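Local atomic coordinates of Ent-copalyl diphosphate synthase (Streptomyces platensis, PDB entry 5BP8), a protein that is a mostly helical bacterial enzyme of the terpene cyclase type, carrying a region related to the C-terminal domain of squalene-hopene cyclases. Residues Pro237-Ala240 with Tyr241-Val245; Ser328-His331 with Phe332-Asp335; Leu458-Arg461 with Thr462-Pro465; Leu161-Ala165 with Pro166-Gly170. All coordinates share one frame; numbering follows the deposited sequence.

Interaction 1 (Pro237-Ala240 with Tyr241-Val245)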
loop_
_atom_site.group_PDB
_atom_site.type_symbol
_atom_site.label_atom_id
_atom_site.label_comp_id
_atom_site.label_asym_id
_atom_site.label_seq_id
_atom_site.Cartn_x
_atom_site.Cartn_y
_atom_site.Cartn_z
ATOM N N PRO A 237 13.247 19.088 -11.096
ATOM C CA PRO A 237 11.872 18.744 -10.737
ATOM C C PRO A 237 11.779 17.764 -9.569
ATOM O O PRO A 237 10.888 17.898 -8.722
ATOM C CB PRO A 237 11.319 18.133 -12.028
ATOM C CG PRO A 237 12.091 18.821 -13.103
ATOM C CD PRO A 237 13.469 19.025 -12.557
ATOM N N GLY A 238 12.694 16.810 -9.497
ATOM C CA GLY A 238 12.660 15.843 -8.391
ATOM C C GLY A 238 12.810 16.497 -7.036
ATOM O O GLY A 238 12.274 16.013 -6.036
ATOM N N VAL A 239 13.578 17.586 -6.983
ATOM C CA VAL A 239 13.708 18.349 -5.764
ATOM C C VAL A 239 12.376 18.964 -5.355
ATOM O O VAL A 239 12.030 18.941 -4.177
ATOM C CB VAL A 239 14.820 19.424 -5.878
ATOM C CG1 VAL A 239 14.794 20.342 -4.670
ATOM C CG2 VAL A 239 16.176 18.747 -5.982
ATOM N N ALA A 240 11.607 19.487 -6.319
ATOM C CA ALA A 240 10.314 20.068 -6.033
ATOM C C ALA A 240 9.338 19.002 -5.536
ATOM O O ALA A 240 8.527 19.255 -4.629
ATOM C CB ALA A 240 9.743 20.735 -7.278
ATOM N N TYR A 241 9.394 17.816 -6.140
ATOM C CA TYR A 241 8.550 16.711 -5.653
ATOM C C TYR A 241 8.851 16.399 -4.184
ATOM O O TYR A 241 7.931 16.372 -3.357
ATOM C CB TYR A 241 8.768 15.505 -6.527
ATOM C CG TYR A 241 8.251 14.186 -6.004
ATOM C CD1 TYR A 241 6.911 13.847 -6.091
ATOM C CD2 TYR A 241 9.147 13.238 -5.490
ATOM C CE1 TYR A 241 6.446 12.591 -5.619
ATOM C CE2 TYR A 241 8.706 12.005 -5.056
ATOM C CZ TYR A 241 7.378 11.685 -5.115
ATOM O OH TYR A 241 7.002 10.429 -4.699
ATOM N N LEU A 242 10.127 16.202 -3.846
ATOM C CA LEU A 242 10.513 15.908 -2.454
ATOM C C LEU A 242 10.084 17.028 -1.511
ATOM O O LEU A 242 9.535 16.763 -0.422
ATOM C CB LEU A 242 12.012 15.633 -2.337
ATOM C CG LEU A 242 12.448 14.312 -2.950
ATOM C CD1 LEU A 242 13.953 14.124 -2.818
ATOM C CD2 LEU A 242 11.708 13.152 -2.296
ATOM N N ARG A 243 10.311 18.285 -1.924
ATOM C CA ARG A 243 9.876 19.421 -1.110
ATOM C C ARG A 243 8.371 19.417 -0.886
ATOM O O ARG A 243 7.908 19.609 0.240
ATOM C CB ARG A 243 10.341 20.747 -1.726
ATOM C CG ARG A 243 11.855 20.916 -1.652
ATOM C CD ARG A 243 12.368 22.082 -2.495
ATOM N NE ARG A 243 13.758 22.421 -2.185
ATOM C CZ ARG A 243 14.504 23.309 -2.849
ATOM N NH1 ARG A 243 14.019 23.988 -3.888
ATOM N NH2 ARG A 243 15.755 23.520 -2.472
ATOM N N ASP A 244 7.613 19.212 -1.950
ATOM C CA ASP A 244 6.143 19.213 -1.842
ATOM C C ASP A 244 5.648 18.109 -0.924
ATOM O O ASP A 244 4.760 18.316 -0.092
ATOM C CB ASP A 244 5.490 19.051 -3.200
ATOM C CG ASP A 244 5.561 20.314 -4.060
ATOM O OD1 ASP A 244 5.788 21.423 -3.506
ATOM O OD2 ASP A 244 5.395 20.176 -5.289
ATOM N N VAL A 245 6.212 16.921 -1.090
ATOM C CA VAL A 245 5.732 15.773 -0.329
ATOM C C VAL A 245 5.993 15.971 1.163
ATOM O O VAL A 245 5.084 15.810 1.991
ATOM C CB VAL A 245 6.363 14.471 -0.845
ATOM C CG1 VAL A 245 6.045 13.302 0.075
ATOM C CG2 VAL A 245 5.906 14.175 -2.262
#

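Interaction 2 (Ser328-His331 with Phe332-Asp335)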
loop_
_atom_site.group_PDB
_atom_site.type_symbol
_atom_site.label_atom_id
_atom_site.label_comp_id
_atom_site.label_asym_id
_atom_site.label_seq_id
_atom_site.Cartn_x
_atom_site.Cartn_y
_atom_site.Cartn_z
ATOM N N SER A 328 -7.770 -4.351 -22.497
ATOM C CA SER A 328 -6.451 -4.213 -21.898
ATOM C C SER A 328 -6.175 -5.264 -20.826
ATOM O O SER A 328 -5.020 -5.555 -20.559
ATOM C CB SER A 328 -6.237 -2.813 -21.289
ATOM O OG SER A 328 -7.257 -2.497 -20.345
ATOM N N LEU A 329 -7.217 -5.805 -20.203
ATOM C CA LEU A 329 -7.049 -6.870 -19.209
ATOM C C LEU A 329 -6.604 -8.202 -19.818
ATOM O O LEU A 329 -6.011 -9.014 -19.129
ATOM C CB LEU A 329 -8.328 -7.072 -18.410
ATOM C CG LEU A 329 -8.781 -5.891 -17.558
ATOM C CD1 LEU A 329 -10.139 -6.148 -16.936
ATOM C CD2 LEU A 329 -7.736 -5.596 -16.482
HETATM N N MSE A 330 -6.867 -8.416 -21.116
HETATM C CA MSE A 330 -6.529 -9.701 -21.762
HETATM C C MSE A 330 -5.038 -9.955 -21.854
HETATM O O MSE A 330 -4.626 -11.116 -21.882
HETATM C CB MSE A 330 -7.220 -9.812 -23.144
HETATM C CG MSE A 330 -8.738 -9.644 -23.048
HETATM SE SE MSE A 330 -9.642 -11.107 -22.068
HETATM C CE MSE A 330 -10.132 -10.069 -20.477
ATOM N N HIS A 331 -4.213 -8.900 -21.839
ATOM C CA HIS A 331 -2.749 -8.998 -21.797
ATOM C C HIS A 331 -2.298 -9.799 -20.586
ATOM O O HIS A 331 -1.219 -10.389 -20.588
ATOM C CB HIS A 331 -2.076 -7.609 -21.637
ATOM C CG HIS A 331 -2.273 -6.672 -22.784
ATOM N ND1 HIS A 331 -1.849 -6.958 -24.065
ATOM C CD2 HIS A 331 -2.800 -5.425 -22.833
ATOM C CE1 HIS A 331 -2.140 -5.943 -24.861
ATOM N NE2 HIS A 331 -2.716 -4.998 -24.137
ATOM N N PHE A 332 -3.092 -9.751 -19.522
ATOM C CA PHE A 332 -2.737 -10.361 -18.235
ATOM C C PHE A 332 -3.371 -11.748 -18.039
ATOM O O PHE A 332 -3.264 -12.348 -16.941
ATOM C CB PHE A 332 -3.192 -9.435 -17.098
ATOM C CG PHE A 332 -2.580 -8.071 -17.140
ATOM C CD1 PHE A 332 -1.389 -7.804 -16.471
ATOM C CD2 PHE A 332 -3.200 -7.041 -17.827
ATOM C CE1 PHE A 332 -0.829 -6.536 -16.498
ATOM C CE2 PHE A 332 -2.648 -5.764 -17.861
ATOM C CZ PHE A 332 -1.460 -5.516 -17.203
ATOM N N ARG A 333 -4.028 -12.279 -19.075
ATOM C CA ARG A 333 -4.628 -13.609 -18.973
ATOM C C ARG A 333 -3.534 -14.661 -18.877
ATOM O O ARG A 333 -2.566 -14.623 -19.625
ATOM C CB ARG A 333 -5.546 -13.893 -20.179
ATOM C CG ARG A 333 -6.318 -15.209 -20.070
ATOM C CD ARG A 333 -6.517 -15.864 -21.433
ATOM N NE ARG A 333 -7.548 -15.196 -22.234
ATOM C CZ ARG A 333 -7.348 -14.544 -23.388
ATOM N NH1 ARG A 333 -6.138 -14.440 -23.940
ATOM N NH2 ARG A 333 -8.386 -13.989 -24.005
ATOM N N ARG A 334 -3.690 -15.601 -17.948
ATOM C CA ARG A 334 -2.767 -16.714 -17.796
ATOM C C ARG A 334 -3.599 -17.995 -17.782
ATOM O O ARG A 334 -4.809 -17.951 -18.052
ATOM C CB ARG A 334 -1.947 -16.559 -16.509
ATOM C CG ARG A 334 -1.168 -15.233 -16.440
ATOM C CD ARG A 334 -0.065 -15.186 -17.502
ATOM N NE ARG A 334 0.697 -13.943 -17.509
ATOM C CZ ARG A 334 0.516 -12.928 -18.355
ATOM N NH1 ARG A 334 -0.422 -12.960 -19.292
ATOM N NH2 ARG A 334 1.272 -11.846 -18.253
ATOM N N ASP A 335 -2.961 -19.119 -17.473
ATOM C CA ASP A 335 -3.651 -20.427 -17.440
ATOM C C ASP A 335 -4.439 -20.651 -16.140
ATOM O O ASP A 335 -3.907 -21.113 -15.149
ATOM C CB ASP A 335 -2.646 -21.561 -17.640
ATOM C CG ASP A 335 -3.317 -22.919 -17.860
ATOM O OD1 ASP A 335 -4.500 -22.967 -18.259
ATOM O OD2 ASP A 335 -2.650 -23.943 -17.635
HETATM O O HOH W 1 2.046 -9.527 -20.091
#

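Interaction 3 (Leu458-Arg461 with Thr462-Pro465)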
loop_
_atom_site.group_PDB
_atom_site.type_symbol
_atom_site.label_atom_id
_atom_site.label_comp_id
_atom_site.label_asym_id
_atom_site.label_seq_id
_atom_site.Cartn_x
_atom_site.Cartn_y
_atom_site.Cartn_z
ATOM N N LEU A 458 -19.427 -6.456 3.435
ATOM C CA LEU A 458 -19.595 -7.859 3.078
ATOM C C LEU A 458 -20.930 -8.373 3.581
ATOM O O LEU A 458 -21.698 -8.982 2.818
ATOM C CB LEU A 458 -18.460 -8.716 3.647
ATOM C CG LEU A 458 -18.529 -10.230 3.415
ATOM C CD1 LEU A 458 -18.805 -10.569 1.965
ATOM C CD2 LEU A 458 -17.248 -10.926 3.867
ATOM N N LEU A 459 -21.204 -8.155 4.873
ATOM C CA LEU A 459 -22.419 -8.678 5.489
ATOM C C LEU A 459 -23.685 -8.065 4.896
ATOM O O LEU A 459 -24.650 -8.793 4.603
ATOM C CB LEU A 459 -22.392 -8.466 7.003
ATOM C CG LEU A 459 -21.352 -9.277 7.786
ATOM C CD1 LEU A 459 -21.296 -8.804 9.233
ATOM C CD2 LEU A 459 -21.640 -10.768 7.736
HETATM N N MSE A 460 -23.684 -6.751 4.704
HETATM C CA MSE A 460 -24.868 -6.066 4.157
HETATM C C MSE A 460 -25.092 -6.390 2.703
HETATM O O MSE A 460 -26.244 -6.689 2.284
HETATM C CB MSE A 460 -24.798 -4.566 4.409
HETATM C CG MSE A 460 -24.835 -4.197 5.884
HETATM SE SE MSE A 460 -26.530 -4.688 6.769
HETATM C CE MSE A 460 -26.416 -6.594 7.135
ATOM N N ARG A 461 -24.037 -6.364 1.900
ATOM C CA ARG A 461 -24.209 -6.559 0.461
ATOM C C ARG A 461 -24.558 -8.001 0.073
ATOM O O ARG A 461 -25.122 -8.227 -1.009
ATOM C CB ARG A 461 -23.004 -6.061 -0.317
ATOM C CG ARG A 461 -22.864 -4.535 -0.307
ATOM C CD ARG A 461 -21.498 -4.059 -0.768
ATOM N NE ARG A 461 -21.152 -4.437 -2.136
ATOM C CZ ARG A 461 -19.974 -4.164 -2.710
ATOM N NH1 ARG A 461 -19.018 -3.500 -2.053
ATOM N NH2 ARG A 461 -19.744 -4.561 -3.934
ATOM N N THR A 462 -24.261 -8.965 0.945
ATOM C CA THR A 462 -24.503 -10.376 0.629
ATOM C C THR A 462 -25.678 -10.937 1.406
ATOM O O THR A 462 -25.902 -12.139 1.399
ATOM C CB THR A 462 -23.255 -11.244 0.890
ATOM O OG1 THR A 462 -22.924 -11.242 2.285
ATOM C CG2 THR A 462 -22.090 -10.760 0.057
ATOM N N ARG A 463 -26.420 -10.060 2.073
ATOM C CA ARG A 463 -27.538 -10.443 2.903
ATOM C C ARG A 463 -28.655 -10.900 1.976
ATOM O O ARG A 463 -28.795 -10.369 0.889
ATOM C CB ARG A 463 -27.987 -9.233 3.717
ATOM C CG ARG A 463 -28.989 -9.496 4.826
ATOM C CD ARG A 463 -29.001 -8.311 5.788
ATOM N NE ARG A 463 -30.319 -8.023 6.367
ATOM C CZ ARG A 463 -31.120 -7.012 6.010
ATOM N NH1 ARG A 463 -30.773 -6.152 5.048
ATOM N NH2 ARG A 463 -32.292 -6.859 6.623
ATOM N N THR A 464 -29.403 -11.910 2.397
ATOM C CA THR A 464 -30.593 -12.355 1.651
ATOM C C THR A 464 -31.790 -12.414 2.576
ATOM O O THR A 464 -31.638 -12.328 3.801
ATOM C CB THR A 464 -30.384 -13.738 0.996
ATOM O OG1 THR A 464 -30.118 -14.730 1.999
ATOM C CG2 THR A 464 -29.246 -13.687 -0.007
ATOM N N PRO A 465 -33.004 -12.562 1.996
ATOM C CA PRO A 465 -34.168 -12.906 2.790
ATOM C C PRO A 465 -33.904 -14.087 3.723
ATOM O O PRO A 465 -34.370 -14.074 4.860
ATOM C CB PRO A 465 -35.208 -13.275 1.726
ATOM C CG PRO A 465 -34.855 -12.418 0.551
ATOM C CD PRO A 465 -33.372 -12.162 0.623
HETATM O O HOH W 2 -24.252 -11.650 4.519
#

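Interaction 4 (Leu161-Ala165 with Pro166-Gly170)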
loop_
_atom_site.group_PDB
_atom_site.type_symbol
_atom_site.label_atom_id
_atom_site.label_comp_id
_atom_site.label_asym_id
_atom_site.label_seq_id
_atom_site.Cartn_x
_atom_site.Cartn_y
_atom_site.Cartn_z
ATOM N N LEU A 161 25.702 -7.959 11.975
ATOM C CA LEU A 161 24.384 -8.546 12.062
ATOM C C LEU A 161 24.177 -9.498 10.890
ATOM O O LEU A 161 24.629 -9.230 9.774
ATOM C CB LEU A 161 23.334 -7.453 12.003
ATOM C CG LEU A 161 23.318 -6.433 13.127
ATOM C CD1 LEU A 161 22.253 -5.398 12.821
ATOM C CD2 LEU A 161 23.086 -7.079 14.468
ATOM N N THR A 162 23.520 -10.617 11.149
ATOM C CA THR A 162 23.214 -11.571 10.091
ATOM C C THR A 162 21.765 -12.027 10.205
ATOM O O THR A 162 21.125 -11.852 11.233
ATOM C CB THR A 162 24.140 -12.820 10.158
ATOM O OG1 THR A 162 23.759 -13.636 11.256
ATOM C CG2 THR A 162 25.592 -12.429 10.323
ATOM N N SER A 163 21.267 -12.640 9.148
ATOM C CA SER A 163 19.940 -13.180 9.144
ATOM C C SER A 163 19.920 -14.497 8.377
ATOM O O SER A 163 20.522 -14.597 7.310
ATOM C CB SER A 163 18.974 -12.215 8.464
ATOM O OG SER A 163 17.682 -12.813 8.308
ATOM N N PRO A 164 19.196 -15.484 8.899
ATOM C CA PRO A 164 18.968 -16.755 8.196
ATOM C C PRO A 164 17.932 -16.690 7.077
ATOM O O PRO A 164 17.794 -17.656 6.309
ATOM C CB PRO A 164 18.499 -17.681 9.310
ATOM C CG PRO A 164 17.793 -16.773 10.258
ATOM C CD PRO A 164 18.579 -15.480 10.234
ATOM N N ALA A 165 17.218 -15.568 6.964
ATOM C CA ALA A 165 16.092 -15.497 6.031
ATOM C C ALA A 165 16.570 -15.448 4.592
ATOM O O ALA A 165 17.434 -14.648 4.249
ATOM C CB ALA A 165 15.220 -14.301 6.337
ATOM N N PRO A 166 16.013 -16.322 3.740
ATOM C CA PRO A 166 16.379 -16.326 2.330
ATOM C C PRO A 166 16.238 -14.962 1.671
ATOM O O PRO A 166 17.107 -14.573 0.876
ATOM C CB PRO A 166 15.372 -17.317 1.717
ATOM C CG PRO A 166 15.097 -18.278 2.822
ATOM C CD PRO A 166 15.125 -17.447 4.080
ATOM N N ASP A 167 15.193 -14.211 2.032
ATOM C CA ASP A 167 14.983 -12.874 1.435
ATOM C C ASP A 167 16.089 -11.878 1.817
ATOM O O ASP A 167 16.289 -10.857 1.139
ATOM C CB ASP A 167 13.625 -12.279 1.853
ATOM C CG ASP A 167 12.444 -12.858 1.078
ATOM O OD1 ASP A 167 12.645 -13.491 0.017
ATOM O OD2 ASP A 167 11.310 -12.687 1.554
ATOM N N LEU A 168 16.818 -12.150 2.891
ATOM C CA LEU A 168 17.894 -11.259 3.247
ATOM C C LEU A 168 19.253 -11.704 2.678
ATOM O O LEU A 168 20.252 -11.071 2.938
ATOM C CB LEU A 168 17.947 -11.055 4.764
ATOM C CG LEU A 168 17.023 -9.918 5.209
ATOM C CD1 LEU A 168 15.561 -10.267 4.977
ATOM C CD2 LEU A 168 17.285 -9.549 6.660
ATOM N N ASP A 169 19.257 -12.767 1.885
ATOM C CA ASP A 169 20.489 -13.334 1.339
ATOM C C ASP A 169 21.361 -12.357 0.503
ATOM O O ASP A 169 22.591 -12.368 0.614
ATOM C CB ASP A 169 20.138 -14.586 0.519
ATOM C CG ASP A 169 21.286 -15.085 -0.266
ATOM O OD1 ASP A 169 21.319 -14.800 -1.469
ATOM O OD2 ASP A 169 22.185 -15.712 0.325
ATOM N N GLY A 170 20.777 -11.539 -0.349
ATOM C CA GLY A 170 21.644 -10.536 -1.051
ATOM C C GLY A 170 22.183 -10.942 -2.434
ATOM O O GLY A 170 22.667 -10.096 -3.186
#

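Interaction 1 (Pro237-Ala240 with Tyr241-Val245)
Val239 turns CG1 anti to its own nitrogen (chi1 171°), and Arg243, four residues on, keeps CG anti to its carbonyl carbon (chi1 -69°); in the conformer described the two side chains therefore run side by side in the same direction along the opening turns of helix 237-249. Arg243 continues extended to NE, which passes 3.4 Å from Val239 CG1, and this methyl covers one face of the guanidinium, offset toward its rim. Because Arg243 was modelled in two conformers, this packing is doubtful as a lasting feature. The backbone makes the regular i to i+4 bonds of an alpha helix: Tyr241 N reaches Pro237 O at 3.0 Å, Leu242 N reaches Gly238 O at 3.1 Å in a nearly straight bond (N-H...O 170°), and Arg243 N and Asp244 N continue the series to Val239 O and Ala240 O. The helix is two-sided. Arg243 and Asp244 are exposed, while Tyr241 and Leu242 pack on helix 221-228, meeting Pro221 in common; Tyr241 also touches Thr224 and Leu242 touches Leu228. Tyr241 is held at its far end by a hydrogen bond from OH to Thr257 O, a bond that ties the helix to the loop after it. Val245 CG2 rests 3.8 Å above one face of the Tyr241 ring, offset toward its rim.

Interaction 2 (Ser328-His331 with Phe332-Asp335)
Arg334 folds back on the chain before it and places NH1 3.0 Å from His331 O, which lies near the guanidinium plane. The same NH1 also donates to Arg333 O at 2.7 Å, so one nitrogen joins two carbonyls of this single irregular turn, part of the loop between helices 307-319 and 349-365. A bend at chi2 (-67°) swings the guanidinium round to them. Water 1 accepts from Arg334 NH2 and makes a weak bond to His331 O. The turn itself is closed by two i to i+3 backbone bonds, from Phe332 N to Leu329 O at 3.0 Å and from Arg333 N to Met330 O at 3.1 Å. Both donors stand well above their carbonyl planes. The Phe332 ring turns its edge to the same backbone, with CE2 3.6 Å from Ser328 O. Selenomethionine Met330 brings SE to 3.7 Å from Arg333 NH2. Farther out, Arg333 NH2 forms a salt bridge with Glu376 of helix 370-386, Arg334 NH2 binds Gly342 O, and His331 NE2 is hydrogen-bonded to Asp294 O. The two arginines thus divide the work: Arg333 pairs with a carboxylate, whereas Arg334 spends its charge on backbone carbonyls, whose dipoles should favour a cation there.

Interaction 3 (Leu458-Arg461 with Thr462-Pro465)
The C-terminal end of helix 449-461, in the part of the chain related to squalene-hopene cyclases, is finished by Thr462, the first residue to leave helical backbone angles. Its hydroxyl continues the work of the helix: Thr462 OG1 donates to Leu458 O, four residues back, over 2.6 Å, the donor tilted 29° from the carbonyl plane. Thr462 N also points to Leu458 O, but at 3.2 Å this bond is weak, so the short hydroxyl bond is the main grip on that carbonyl. With chi1 at 64°, OG1 sits between the backbone N and the carbonyl carbon, which turns it back over the last turn and leaves CG2 beside the backbone N, where it meets Leu458 CD1 at 3.8 Å. A water donates to both Thr462 OG1, at 2.6 Å, and Leu459 O, at 2.9 Å, so the hydroxyl gives one bond and takes another while a second helix-end carbonyl is satisfied. Past the threonine, Arg463 N makes a long, weak bond to Met460 O. Neighbouring helices pack against the end: Thr462 touches Leu411 and Ala414 of helix 402-416 and Val425 of helix 422-435, and its carbonyl O receives a hydrogen bond from Arg422. Selenomethionine Met460 touches Val471 of helix 469-484, as does Arg463. These two side chains lie alongside each other, pointing the same way, and Met460 CE comes within 3.4 Å of Arg463 CD.

Interaction 4 (Leu161-Ala165 with Pro166-Gly170)
Leu168 CB starts out 3.7 Å from Ala165 O and 4.0 Å from Ser163 OG, in the loop that leads into helix 171-179. At the branch, CD2 goes to Ser163, touching its CB at 3.6 Å, while CD1 approaches Ala165 CB at 4.3 Å. The leucine thus spans both residues, and beyond them it touches Leu117 in a loop and Ala131 of helix 127-144. In the backbone, Leu168 N donates to Ala165 O at 2.9 Å, closing the turn of the short 3-10 segment 166-168, with the nitrogen well above the carbonyl plane. Ser163 is fixed from its own side by an ST turn, in which OG accepts from Ala165 N at 3.1 Å (N-H...O 165°). OG lies anti to the backbone N (chi1 173°), a torsion that carries it toward the nitrogen two residues on. The same hydroxyl is also hydrogen-bonded to Leu117 O. Since that carbonyl can only accept, OG must be the donor there, and its two bonds run in opposite senses. The hydroxyl beside the leucine methyl therefore has partners for both its donor and its acceptor roles.

How the interactions relate
Along the chain the order is interaction 4, then 1, 2 and 3, each closing before the next opens. None touches another: the nearest pair, interactions 2 and 3, have centres 31 Å apart and nearest atoms about 16 Å apart, while interaction 3 lies 46 Å, centre to centre, from both interactions 1 and 4. Interactions 1 and 3 stand on opposite sides of the chain's centre. No helix is shared: the four occupy the loop leading into helix 171-179, the opening turns of helix 237-249, an irregular turn between helices 307-319 and 349-365, and the end of helix 449-461. They are separate local contacts, spread over the helices and connecting loops of a largely helical chain.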